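Local coordinates for FixK2 protein (Bradyrhizobium japonicum, PDB 4I2O) that binds DNA as a dimeric CRP/FNR-superfamily protein and probably regulates transcription of genes linked to nitrogen fixation, at residues 59-64 with 115-120. The protein carries 1 engineered substitution. Numbering follows the deposited sequence.
Sequences EYVYQV and VKRSSL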
ATOM      1  N   GLU A  59      -1.445  20.306  -6.795  1.00 42.73           N
ATOM      2  CA  GLU A  59      -1.698  21.261  -7.864  1.00 48.74           C
ATOM      3  C   GLU A  59      -1.056  20.854  -9.199  1.00 42.27           C
ATOM      4  O   GLU A  59      -1.578  21.164 -10.288  1.00 42.35           O
ATOM      5  CB  GLU A  59      -1.157  22.612  -7.422  1.00 55.11           C
ATOM      6  CG  GLU A  59      -1.516  23.763  -8.316  1.00 64.88           C
ATOM      7  CD  GLU A  59      -1.117  25.108  -7.701  1.00 72.41           C
ATOM      8  OE1 GLU A  59      -0.808  25.130  -6.484  1.00 70.57           O
ATOM      9  OE2 GLU A  59      -1.116  26.130  -8.435  1.00 75.81           O
ATOM     10  N   TYR A  60       0.052  20.146  -9.106  1.00 33.12           N
ATOM     11  CA  TYR A  60       0.769  19.677 -10.286  1.00 33.47           C
ATOM     12  C   TYR A  60       0.964  18.183 -10.280  1.00 29.55           C
ATOM     13  O   TYR A  60       0.913  17.554  -9.221  1.00 28.88           O
ATOM     14  CB  TYR A  60       2.138  20.373 -10.407  1.00 33.53           C
ATOM     15  CG  TYR A  60       1.947  21.828 -10.559  1.00 39.93           C
ATOM     16  CD1 TYR A  60       1.716  22.389 -11.814  1.00 39.45           C
ATOM     17  CD2 TYR A  60       1.958  22.660  -9.449  1.00 42.60           C
ATOM     18  CE1 TYR A  60       1.502  23.723 -11.943  1.00 47.21           C
ATOM     19  CE2 TYR A  60       1.748  24.009  -9.578  1.00 49.38           C
ATOM     20  CZ  TYR A  60       1.526  24.528 -10.823  1.00 49.86           C
ATOM     21  OH  TYR A  60       1.301  25.872 -10.958  1.00 54.33           O
ATOM     22  N   VAL A  61       1.131  17.610 -11.476  1.00 26.76           N
ATOM     23  CA  VAL A  61       1.508  16.206 -11.649  1.00 26.46           C
ATOM     24  C   VAL A  61       2.810  16.244 -12.421  1.00 28.90           C
ATOM     25  O   VAL A  61       3.003  17.132 -13.242  1.00 30.11           O
ATOM     26  CB  VAL A  61       0.446  15.428 -12.430  1.00 27.03           C
ATOM     27  CG1 VAL A  61       0.805  13.946 -12.518  1.00 31.83           C
ATOM     28  CG2 VAL A  61      -0.927  15.571 -11.714  1.00 30.67           C
ATOM     29  N   TYR A  62       3.678  15.273 -12.168  1.00 25.03           N
ATOM     30  CA  TYR A  62       5.100  15.350 -12.568  1.00 25.88           C
ATOM     31  C   TYR A  62       5.578  14.073 -13.261  1.00 28.21           C
ATOM     32  O   TYR A  62       5.079  12.978 -12.971  1.00 28.85           O
ATOM     33  CB  TYR A  62       5.967  15.469 -11.304  1.00 25.61           C
ATOM     34  CG  TYR A  62       5.605  16.611 -10.361  1.00 28.04           C
ATOM     35  CD1 TYR A  62       6.323  17.803 -10.377  1.00 24.38           C
ATOM     36  CD2 TYR A  62       4.551  16.497  -9.467  1.00 27.11           C
ATOM     37  CE1 TYR A  62       5.970  18.889  -9.508  1.00 27.77           C
ATOM     38  CE2 TYR A  62       4.207  17.545  -8.600  1.00 26.49           C
ATOM     39  CZ  TYR A  62       4.920  18.730  -8.626  1.00 29.35           C
ATOM     40  OH  TYR A  62       4.557  19.744  -7.738  1.00 30.94           O
ATOM     41  N   GLN A  63       6.574  14.191 -14.139  1.00 26.44           N
ATOM     42  CA  GLN A  63       7.167  13.001 -14.724  1.00 23.59           C
ATOM     43  C   GLN A  63       8.671  13.178 -14.641  1.00 25.27           C
ATOM     44  O   GLN A  63       9.193  14.216 -15.036  1.00 24.54           O
ATOM     45  CB  GLN A  63       6.702  12.811 -16.172  1.00 30.20           C
ATOM     46  CG  GLN A  63       7.346  11.604 -16.834  1.00 31.34           C
ATOM     47  CD  GLN A  63       6.972  11.478 -18.281  1.00 41.99           C
ATOM     48  OE1 GLN A  63       6.894  12.488 -19.006  1.00 44.55           O
ATOM     49  NE2 GLN A  63       6.727  10.239 -18.728  1.00 37.18           N
ATOM     50  N   VAL A  64       9.382  12.209 -14.061  1.00 22.93           N
ATOM     51  CA  VAL A  64      10.870  12.315 -14.061  1.00 19.06           C
ATOM     52  C   VAL A  64      11.419  12.243 -15.486  1.00 23.62           C
ATOM     53  O   VAL A  64      11.052  11.346 -16.263  1.00 26.86           O
ATOM     54  CB  VAL A  64      11.469  11.187 -13.178  1.00 21.35           C
ATOM     55  CG1 VAL A  64      12.956  11.311 -13.050  1.00 21.37           C
ATOM     56  CG2 VAL A  64      10.829  11.159 -11.764  1.00 23.26           C
ATOM     57  N   VAL A 115       2.527  19.197 -15.352  1.00 33.60           N
ATOM     58  CA  VAL A 115       1.320  19.747 -15.949  1.00 39.80           C
ATOM     59  C   VAL A 115       0.411  20.125 -14.807  1.00 35.91           C
ATOM     60  O   VAL A 115       0.510  19.546 -13.738  1.00 34.77           O
ATOM     61  CB  VAL A 115       0.598  18.709 -16.834  1.00 39.69           C
ATOM     62  CG1 VAL A 115       1.424  18.407 -18.095  1.00 42.49           C
ATOM     63  CG2 VAL A 115       0.371  17.468 -16.083  1.00 35.81           C
ATOM     64  N   LYS A 116      -0.468  21.098 -15.013  1.00 37.76           N
ATOM     65  CA  LYS A 116      -1.409  21.400 -13.947  1.00 39.82           C
ATOM     66  C   LYS A 116      -2.405  20.256 -13.807  1.00 40.12           C
ATOM     67  O   LYS A 116      -2.909  19.728 -14.801  1.00 40.60           O
ATOM     68  CB  LYS A 116      -2.178  22.692 -14.175  1.00 45.16           C
ATOM     69  CG  LYS A 116      -1.306  23.904 -14.292  1.00 53.48           C
ATOM     70  CD  LYS A 116      -2.120  25.194 -14.173  1.00 61.01           C
ATOM     71  CE  LYS A 116      -1.226  26.395 -14.479  1.00 63.63           C
ATOM     72  NZ  LYS A 116      -0.665  26.322 -15.863  1.00 65.15           N
ATOM     73  N   ARG A 117      -2.649  19.878 -12.563  1.00 37.89           N
ATOM     74  CA  ARG A 117      -3.701  18.924 -12.245  1.00 38.59           C
ATOM     75  C   ARG A 117      -5.049  19.363 -12.864  1.00 42.42           C
ATOM     76  O   ARG A 117      -5.794  18.543 -13.407  1.00 42.93           O
ATOM     77  CB  ARG A 117      -3.791  18.770 -10.733  1.00 43.93           C
ATOM     78  CG  ARG A 117      -4.914  17.883 -10.233  1.00 50.56           C
ATOM     79  CD  ARG A 117      -4.867  16.460 -10.773  1.00 52.65           C
ATOM     80  NE  ARG A 117      -5.909  15.639 -10.137  1.00 58.44           N
ATOM     81  CZ  ARG A 117      -7.225  15.810 -10.319  1.00 69.70           C
ATOM     82  NH1 ARG A 117      -7.692  16.788 -11.095  1.00 74.91           N
ATOM     83  NH2 ARG A 117      -8.090  15.011  -9.713  1.00 72.92           N
ATOM     84  N   SER A 118      -5.351  20.656 -12.842  1.00 43.25           N
ATOM     85  CA  SER A 118      -6.631  21.111 -13.397  1.00 46.17           C
ATOM     86  C   SER A 118      -6.666  20.909 -14.918  1.00 51.19           C
ATOM     87  O   SER A 118      -7.727  20.733 -15.528  1.00 45.29           O
ATOM     88  CB  SER A 118      -6.864  22.581 -13.050  1.00 52.87           C
ATOM     89  OG  SER A 118      -5.761  23.398 -13.432  1.00 59.09           O
ATOM     90  N   SER A 119      -5.497  20.957 -15.543  1.00 48.16           N
ATOM     91  CA  SER A 119      -5.421  20.706 -16.970  1.00 43.91           C
ATOM     92  C   SER A 119      -5.772  19.245 -17.305  1.00 41.07           C
ATOM     93  O   SER A 119      -6.454  18.994 -18.306  1.00 41.14           O
ATOM     94  CB  SER A 119      -4.045  21.105 -17.512  1.00 40.52           C
ATOM     95  OG  SER A 119      -4.042  22.506 -17.684  1.00 50.59           O
ATOM     96  N   LEU A 120      -5.317  18.313 -16.462  1.00 36.28           N
ATOM     97  CA  LEU A 120      -5.628  16.880 -16.593  1.00 34.55           C
ATOM     98  C   LEU A 120      -7.110  16.595 -16.360  1.00 41.84           C
ATOM     99  O   LEU A 120      -7.720  15.785 -17.079  1.00 45.53           O
ATOM    100  CB  LEU A 120      -4.781  16.023 -15.614  1.00 35.83           C
ATOM    101  CG  LEU A 120      -3.323  15.872 -16.050  1.00 37.22           C
ATOM    102  CD1 LEU A 120      -2.502  15.112 -15.029  1.00 34.03           C
ATOM    103  CD2 LEU A 120      -3.226  15.193 -17.406  1.00 40.76           C
TER
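Val61 and Val115 form an antiparallel hydrogen-bonded pair, and the few residues around them illustrate how a strand can pass directly into a helix while still bonded to its neighbour. Val61 N reaches Val115 O at 3.0 Å, and the return bond from Val115 N to Val61 O has the same length; both donors lie nearly on the line of the carbonyl they approach. One residue on, strand 110-116 ends and helix 117-126 begins, with Lys116 at the N-cap. Pairing nevertheless continues: Arg117 N, in the first turn, donates to Glu59 O at 2.8 Å, now from above the carbonyl plane.

The well-packed side is the face that carries the buried Val61. With chi1 at -176°, CG2 lies anti to the carbonyl carbon, beside the backbone N, and meets Leu120 CD1 at 3.7 Å, the two side chains crossing at about a right angle. Val115 CG2 and the aliphatic CD of Arg117 complete this apolar patch, and Leu94 and Val91 also touch Val61. Beyond CD the arginine turns away, forming a salt bridge with Glu121 and packing on Trp135 of the second subunit.

The other face is looser and more open to solvent. Here the Tyr60 ring lies alongside the exposed Lys116 chain, CE1 standing 3.7 Å from Lys116 CG, while Val115 O sits at the ring edge, 3.6 Å from CD1. An alanine at Tyr60 would probably leave the methylenes of Lys116 without their aromatic neighbour and that side of the strand pair more open to water.

In this cyclic nucleotide-binding-type beta-roll, therefore, backbone bonds set the register and valine–leucine packing seats the first helical turn against the sheet, while Glu121 pairs the arginine's charge within the chain, which probably eases its closeness to Arg132 of the second subunit.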